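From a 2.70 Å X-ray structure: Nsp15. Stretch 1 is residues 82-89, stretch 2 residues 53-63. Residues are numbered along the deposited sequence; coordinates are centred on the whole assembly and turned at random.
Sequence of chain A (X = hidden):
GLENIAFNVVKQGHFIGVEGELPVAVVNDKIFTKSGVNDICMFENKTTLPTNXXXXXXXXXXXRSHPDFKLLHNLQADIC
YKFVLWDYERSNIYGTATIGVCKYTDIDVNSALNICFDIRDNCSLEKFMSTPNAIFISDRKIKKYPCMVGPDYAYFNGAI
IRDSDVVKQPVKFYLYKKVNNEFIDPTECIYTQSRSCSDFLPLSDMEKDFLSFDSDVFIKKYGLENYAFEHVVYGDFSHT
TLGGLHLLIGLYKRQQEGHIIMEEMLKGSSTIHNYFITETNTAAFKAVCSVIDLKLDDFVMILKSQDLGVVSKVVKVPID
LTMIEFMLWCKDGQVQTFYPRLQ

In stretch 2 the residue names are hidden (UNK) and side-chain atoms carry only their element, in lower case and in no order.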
ATOM      1  N   LYS A  82      16.803 -22.596 -15.955  1.00 47.39           N
ATOM      2  CA  LYS A  82      17.574 -21.547 -16.607  1.00 48.57           C
ATOM      3  C   LYS A  82      16.733 -20.734 -17.564  1.00 43.49           C
ATOM      4  O   LYS A  82      17.261 -19.991 -18.377  1.00 44.14           O
ATOM      5  CB  LYS A  82      18.837 -22.101 -17.274  1.00 51.20           C
ATOM      6  CG  LYS A  82      19.991 -22.293 -16.300  1.00 54.63           C
ATOM      7  CD  LYS A  82      21.202 -22.887 -17.014  1.00 59.73           C
ATOM      8  CE  LYS A  82      22.512 -22.321 -16.486  1.00 64.31           C
ATOM      9  NZ  LYS A  82      22.671 -22.573 -15.027  1.00 65.29           N
ATOM     10  N   PHE A  83      15.423 -20.838 -17.421  1.00 37.71           N
ATOM     11  CA  PHE A  83      14.527 -19.928 -18.101  1.00 37.64           C
ATOM     12  C   PHE A  83      13.277 -19.763 -17.265  1.00 35.90           C
ATOM     13  O   PHE A  83      13.074 -20.446 -16.288  1.00 35.65           O
ATOM     14  CB  PHE A  83      14.183 -20.406 -19.535  1.00 38.30           C
ATOM     15  CG  PHE A  83      13.329 -21.650 -19.591  1.00 36.87           C
ATOM     16  CD1 PHE A  83      13.904 -22.903 -19.478  1.00 35.39           C
ATOM     17  CD2 PHE A  83      11.957 -21.566 -19.761  1.00 37.34           C
ATOM     18  CE1 PHE A  83      13.123 -24.040 -19.512  1.00 35.80           C
ATOM     19  CE2 PHE A  83      11.174 -22.716 -19.801  1.00 36.39           C
ATOM     20  CZ  PHE A  83      11.758 -23.948 -19.676  1.00 34.92           C
ATOM     21  N   VAL A  84      12.436 -18.845 -17.681  1.00 37.20           N
ATOM     22  CA  VAL A  84      11.227 -18.527 -16.958  1.00 36.31           C
ATOM     23  C   VAL A  84      10.162 -18.241 -17.995  1.00 32.68           C
ATOM     24  O   VAL A  84      10.457 -17.713 -19.073  1.00 31.74           O
ATOM     25  CB  VAL A  84      11.476 -17.317 -16.033  1.00 38.93           C
ATOM     26  CG1 VAL A  84      11.016 -16.008 -16.668  1.00 37.90           C
ATOM     27  CG2 VAL A  84      10.845 -17.551 -14.675  1.00 38.87           C
ATOM     28  N   LEU A  85       8.936 -18.632 -17.684  1.00 31.49           N
ATOM     29  CA  LEU A  85       7.854 -18.584 -18.646  1.00 30.55           C
ATOM     30  C   LEU A  85       6.803 -17.616 -18.175  1.00 31.44           C
ATOM     31  O   LEU A  85       6.279 -17.774 -17.062  1.00 29.31           O
ATOM     32  CB  LEU A  85       7.253 -19.968 -18.796  1.00 30.59           C
ATOM     33  CG  LEU A  85       8.082 -20.995 -19.583  1.00 30.74           C
ATOM     34  CD1 LEU A  85       7.331 -22.320 -19.644  1.00 31.40           C
ATOM     35  CD2 LEU A  85       8.388 -20.535 -21.003  1.00 29.70           C
ATOM     36  N   TRP A  86       6.507 -16.611 -19.010  1.00 33.28           N
ATOM     37  CA  TRP A  86       5.480 -15.597 -18.691  1.00 36.30           C
ATOM     38  C   TRP A  86       4.118 -16.052 -19.174  1.00 37.38           C
ATOM     39  O   TRP A  86       3.986 -16.487 -20.320  1.00 44.01           O
ATOM     40  CB  TRP A  86       5.819 -14.235 -19.305  1.00 35.63           C
ATOM     41  CG  TRP A  86       5.035 -13.072 -18.734  1.00 36.53           C
ATOM     42  CD1 TRP A  86       4.085 -12.320 -19.374  1.00 36.67           C
ATOM     43  CD2 TRP A  86       5.153 -12.512 -17.415  1.00 35.37           C
ATOM     44  NE1 TRP A  86       3.613 -11.323 -18.537  1.00 33.76           N
ATOM     45  CE2 TRP A  86       4.244 -11.423 -17.331  1.00 32.81           C
ATOM     46  CE3 TRP A  86       5.942 -12.816 -16.299  1.00 34.95           C
ATOM     47  CZ2 TRP A  86       4.096 -10.655 -16.176  1.00 32.39           C
ATOM     48  CZ3 TRP A  86       5.805 -12.013 -15.135  1.00 33.78           C
ATOM     49  CH2 TRP A  86       4.887 -10.963 -15.092  1.00 31.61           C
ATOM     50  N   ASP A  87       3.133 -15.979 -18.276  1.00 39.79           N
ATOM     51  CA  ASP A  87       1.720 -16.164 -18.613  1.00 40.89           C
ATOM     52  C   ASP A  87       1.004 -14.793 -18.779  1.00 40.61           C
ATOM     53  O   ASP A  87       0.781 -14.050 -17.794  1.00 40.41           O
ATOM     54  CB  ASP A  87       1.038 -17.011 -17.538  1.00 41.71           C
ATOM     55  CG  ASP A  87      -0.429 -17.282 -17.852  1.00 39.13           C
ATOM     56  OD1 ASP A  87      -1.078 -16.390 -18.424  1.00 38.72           O
ATOM     57  OD2 ASP A  87      -0.935 -18.367 -17.509  1.00 37.77           O
ATOM     58  N   TYR A  88       0.627 -14.475 -20.016  1.00 36.06           N
ATOM     59  CA  TYR A  88       0.183 -13.125 -20.334  1.00 36.65           C
ATOM     60  C   TYR A  88      -1.254 -12.867 -19.893  1.00 37.95           C
ATOM     61  O   TYR A  88      -1.634 -11.739 -19.604  1.00 42.28           O
ATOM     62  CB  TYR A  88       0.324 -12.829 -21.828  1.00 34.31           C
ATOM     63  CG  TYR A  88       1.747 -12.667 -22.324  1.00 33.72           C
ATOM     64  CD1 TYR A  88       2.621 -13.744 -22.359  1.00 34.21           C
ATOM     65  CD2 TYR A  88       2.213 -11.447 -22.789  1.00 32.42           C
ATOM     66  CE1 TYR A  88       3.920 -13.606 -22.833  1.00 33.79           C
ATOM     67  CE2 TYR A  88       3.517 -11.301 -23.258  1.00 31.85           C
ATOM     68  CZ  TYR A  88       4.368 -12.389 -23.289  1.00 32.31           C
ATOM     69  OH  TYR A  88       5.681 -12.280 -23.763  1.00 31.37           O
ATOM     70  N   GLU A  89      -2.071 -13.895 -19.845  1.00 38.12           N
ATOM     71  CA  GLU A  89      -3.416 -13.706 -19.360  1.00 39.14           C
ATOM     72  C   GLU A  89      -3.307 -13.344 -17.882  1.00 37.30           C
ATOM     73  O   GLU A  89      -3.912 -12.383 -17.443  1.00 34.57           O
ATOM     74  CB  GLU A  89      -4.228 -14.980 -19.552  1.00 43.47           C
ATOM     75  CG  GLU A  89      -5.681 -14.906 -19.086  1.00 48.55           C
ATOM     76  CD  GLU A  89      -6.286 -16.298 -18.849  1.00 51.95           C
ATOM     77  OE1 GLU A  89      -5.516 -17.273 -18.710  1.00 52.18           O
ATOM     78  OE2 GLU A  89      -7.528 -16.423 -18.797  1.00 52.45           O
ATOM     79  N   UNK A  53      10.997  -7.427  -8.517  1.00 35.17           N
ATOM     80  CA  UNK A  53      11.389  -8.770  -8.903  1.00 35.08           C
ATOM     81  C   UNK A  53      10.462  -9.276  -9.991  1.00 35.26           C
ATOM     82  O   UNK A  53      10.911  -9.890 -10.980  1.00 32.74           O
ATOM     83  c   UNK A  53      12.251  -9.287  -6.597  1.00 37.22           C
ATOM     84  c   UNK A  53      11.309  -9.735  -7.701  1.00 36.17           C
ATOM     85  c   UNK A  53      13.708  -9.567  -6.877  1.00 36.18           C
ATOM     86  c   UNK A  53      11.701 -11.151  -8.104  1.00 38.02           C
ATOM     87  N   UNK A  54       9.170  -9.015  -9.800  1.00 34.58           N
ATOM     88  CA  UNK A  54       8.158  -9.417 -10.751  1.00 36.33           C
ATOM     89  C   UNK A  54       8.465  -8.795 -12.102  1.00 38.61           C
ATOM     90  O   UNK A  54       8.335  -9.423 -13.139  1.00 42.83           O
ATOM     91  c   UNK A  54       6.797  -8.988 -10.273  1.00 37.01           C
ATOM     92  N   UNK A  55       8.904  -7.553 -12.063  1.00 40.30           N
ATOM     93  CA  UNK A  55       9.335  -6.825 -13.245  1.00 39.45           C
ATOM     94  C   UNK A  55      10.540  -7.450 -13.902  1.00 39.62           C
ATOM     95  O   UNK A  55      10.659  -7.399 -15.130  1.00 44.64           O
ATOM     96  c   UNK A  55      11.549  -2.975 -15.814  1.00 35.26           C
ATOM     97  c   UNK A  55       9.668  -5.385 -12.829  1.00 39.91           C
ATOM     98  c   UNK A  55      12.163  -3.173 -14.600  1.00 33.93           C
ATOM     99  c   UNK A  55       9.723  -4.344 -15.122  1.00 37.61           C
ATOM    100  c   UNK A  55      10.336  -4.559 -13.897  1.00 38.34           C
ATOM    101  c   UNK A  55      10.327  -3.552 -16.078  1.00 35.36           C
ATOM    102  c   UNK A  55      11.549  -3.944 -13.646  1.00 36.18           C
ATOM    103  N   UNK A  56      11.458  -7.992 -13.099  1.00 38.55           N
ATOM    104  CA  UNK A  56      12.691  -8.598 -13.637  1.00 38.02           C
ATOM    105  C   UNK A  56      12.348  -9.918 -14.350  1.00 36.53           C
ATOM    106  O   UNK A  56      12.811 -10.192 -15.449  1.00 35.66           O
ATOM    107  c   UNK A  56      15.029  -9.496 -12.938  1.00 38.46           C
ATOM    108  o   UNK A  56      16.809 -10.707 -11.840  1.00 38.88           O
ATOM    109  c   UNK A  56      13.734  -8.800 -12.518  1.00 38.17           C
ATOM    110  o   UNK A  56      16.083  -8.860 -10.883  1.00 41.25           O
ATOM    111  c   UNK A  56      16.038  -9.704 -11.804  1.00 40.32           C
ATOM    112  N   UNK A  57      11.495 -10.718 -13.727  1.00 36.70           N
ATOM    113  CA  UNK A  57      11.113 -11.989 -14.298  1.00 34.61           C
ATOM    114  C   UNK A  57      10.341 -11.778 -15.570  1.00 35.28           C
ATOM    115  O   UNK A  57      10.539 -12.480 -16.558  1.00 32.41           O
ATOM    116  c   UNK A  57      10.995 -13.227 -12.064  1.00 34.42           C
ATOM    117  c   UNK A  57      10.087 -14.030 -11.148  1.00 33.42           C
ATOM    118  c   UNK A  57      10.265 -12.751 -13.317  1.00 34.20           C
ATOM    119  c   UNK A  57      12.222 -14.036 -12.452  1.00 35.47           C
ATOM    120  N   UNK A  58       9.445 -10.800 -15.535  1.00 34.71           N
ATOM    121  CA  UNK A  58       8.847 -10.291 -16.757  1.00 34.22           C
ATOM    122  C   UNK A  58       9.889  -9.979 -17.837  1.00 36.49           C
ATOM    123  O   UNK A  58       9.808 -10.495 -18.944  1.00 35.73           O
ATOM    124  c   UNK A  58       6.561  -9.157 -18.482  1.00 32.43           C
ATOM    125  c   UNK A  58       7.329  -6.626 -19.303  1.00 31.91           C
ATOM    126  c   UNK A  58       8.028  -9.048 -16.474  1.00 32.78           C
ATOM    127  c   UNK A  58       7.840  -7.169 -18.148  1.00 33.59           C
ATOM    128  o   UNK A  58       5.880  -6.882 -21.184  1.00 34.44           O
ATOM    129  c   UNK A  58       6.433  -7.372 -20.042  1.00 32.11           C
ATOM    130  c   UNK A  58       7.458  -8.447 -17.717  1.00 33.00           C
ATOM    131  c   UNK A  58       6.047  -8.626 -19.639  1.00 32.51           C
ATOM    132  N   UNK A  59      10.864  -9.140 -17.529  1.00 37.37           N
ATOM    133  CA  UNK A  59      11.850  -8.771 -18.550  1.00 41.16           C
ATOM    134  C   UNK A  59      12.693  -9.942 -19.016  1.00 42.00           C
ATOM    135  O   UNK A  59      13.164  -9.951 -20.149  1.00 46.78           O
ATOM    136  c   UNK A  59      12.760  -7.662 -18.062  1.00 43.57           C
ATOM    137  N   UNK A  60      12.871 -10.921 -18.163  1.00 42.58           N
ATOM    138  CA  UNK A  60      13.663 -12.066 -18.486  1.00 40.38           C
ATOM    139  C   UNK A  60      12.828 -13.167 -19.092  1.00 37.93           C
ATOM    140  O   UNK A  60      13.328 -14.195 -19.430  1.00 36.65           O
ATOM    141  c   UNK A  60      14.396 -12.530 -17.243  1.00 41.19           C
ATOM    142  c   UNK A  60      15.700 -11.807 -17.021  1.00 41.17           C
ATOM    143  c   UNK A  60      16.082 -11.727 -15.570  1.00 41.05           C
ATOM    144  c   UNK A  60      17.552 -11.440 -15.389  1.00 41.68           C
ATOM    145  n   UNK A  60      18.117 -12.172 -14.236  1.00 42.13           N
ATOM    146  N   UNK A  61      11.542 -12.933 -19.245  1.00 40.81           N
ATOM    147  CA  UNK A  61      10.650 -13.907 -19.847  1.00 37.42           C
ATOM    148  C   UNK A  61      11.288 -14.519 -21.043  1.00 36.41           C
ATOM    149  O   UNK A  61      12.011 -13.870 -21.735  1.00 39.07           O
ATOM    150  n   UNK A  61       8.662 -10.478 -21.593  1.00 44.26           N
ATOM    151  c   UNK A  61       9.194 -12.826 -21.664  1.00 38.36           C
ATOM    152  c   UNK A  61       8.483  -9.411 -22.346  1.00 48.71           C
ATOM    153  c   UNK A  61       8.113 -11.782 -21.853  1.00 39.76           C
ATOM    154  c   UNK A  61       9.330 -13.252 -20.223  1.00 37.62           C
ATOM    155  n   UNK A  61       9.066  -8.296 -22.006  1.00 55.84           N
ATOM    156  n   UNK A  61       7.729  -9.442 -23.410  1.00 47.78           N
ATOM    157  N   UNK A  62      11.035 -15.784 -21.282  1.00 33.68           N
ATOM    158  CA  UNK A  62      11.570 -16.442 -22.445  1.00 34.26           C
ATOM    159  C   UNK A  62      10.772 -16.201 -23.689  1.00 36.31           C
ATOM    160  O   UNK A  62       9.665 -16.623 -23.772  1.00 39.89           O
ATOM    161  c   UNK A  62      11.635 -17.907 -22.193  1.00 35.18           C
ATOM    162  N   UNK A  63      11.376 -15.577 -24.681  1.00 36.50           N
ATOM    163  CA  UNK A  63      10.673 -15.179 -25.875  1.00 35.79           C
ATOM    164  C   UNK A  63      10.760 -16.235 -26.961  1.00 35.09           C
ATOM    165  O   UNK A  63      11.492 -16.095 -27.933  1.00 33.85           O
ATOM    166  c   UNK A  63      11.193 -13.842 -26.374  1.00 36.02           C
ATOM    167  c   UNK A  63      10.347 -13.341 -27.559  1.00 36.91           C
ATOM    168  c   UNK A  63      11.121 -12.871 -25.223  1.00 37.53           C
TER
HETATM  169  O   HOH W   1       7.268 -14.225 -24.416  1.00 28.36           O
HETATM  170  O   HOH W   2       7.625 -16.310 -21.924  1.00 50.69           O

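Position 53 carries four carbons, forked at the first with one arm two carbons long, and lies out of reach of stretch 1: Ile53. Position 54 has a single carbon. What it offers stretch 1 is backbone, its O lying 4.1 Å from Trp86 CZ3, and the small side chain is Ala54. At 55, one carbon leads to a plain six-carbon ring, and the CA-to-CB bond points away from stretch 1, so this is Phe55. Position 56 has three carbons, the third bearing two oxygens, and makes no contact across: Glu56.

Position 57 shows four carbons forked at the second and touches Val84, which makes it Leu57. Its CD2 sits 4.4 Å from Val84 CG2, while its backbone O is 3.6 Å from Val84 CG1. Position 58 has one carbon, then a six-carbon ring bearing one oxygen, packed against the indole of Trp86; it is Tyr58. Its edge meets the face of the five-membered indole ring, with planes at 62° and CD2 3.4 Å from Trp86 CE2. Tyr58 CB lies over the six-membered ring, 4.0 Å from its centroid, so one residue covers both rings. Its hydroxyl is satisfied elsewhere in the structure.

Position 59, a lone carbon out of reach, is Ala59. Position 60 has four carbons in a row ending in nitrogen: Lys60. Its end leads away from stretch 1, and NZ forms a salt bridge with Glu56 OE2 at 3.1 Å, although the placement of NZ is less sure.

Position 61 has three carbons, a nitrogen, and a carbon carrying two more nitrogens, and it touches Trp86 and Tyr88: Arg61. NE donates to Tyr58 O at 2.9 Å, tying the side chain back to the backbone of the helix. CB lies 3.8 Å from Trp86 CB and CD 3.1 Å from Tyr88 OH, which also lies at the edge of the guanidinium.

Position 62 has one carbon, its CA-to-CB bond pointing toward stretch 1; CB lies 4.4 Å from Phe83 CD2 and 4.3 Å from Leu85 CD2: Ala62. Position 63 has one carbon carrying two, its CA-to-CB bond pointing away from stretch 1, and is Val63.

The contact works by packing that runs through helix and loop alike, Leu57 against Val84 and Tyr58 over Trp86, carried on by Arg61 and Ala62. The direct hydrogen bond comes from the loop: Ala62 N donates to Val84 O at 3.0 Å, and a water bridges the next step, donating to Ala62 O at 2.8 Å and accepting from Trp86 N at 3.1 Å. The rule to read here is continuous side-chain packing plus one direct backbone bond, extended by water.

Stretch 2 (53-63) IAFELYAKRAV
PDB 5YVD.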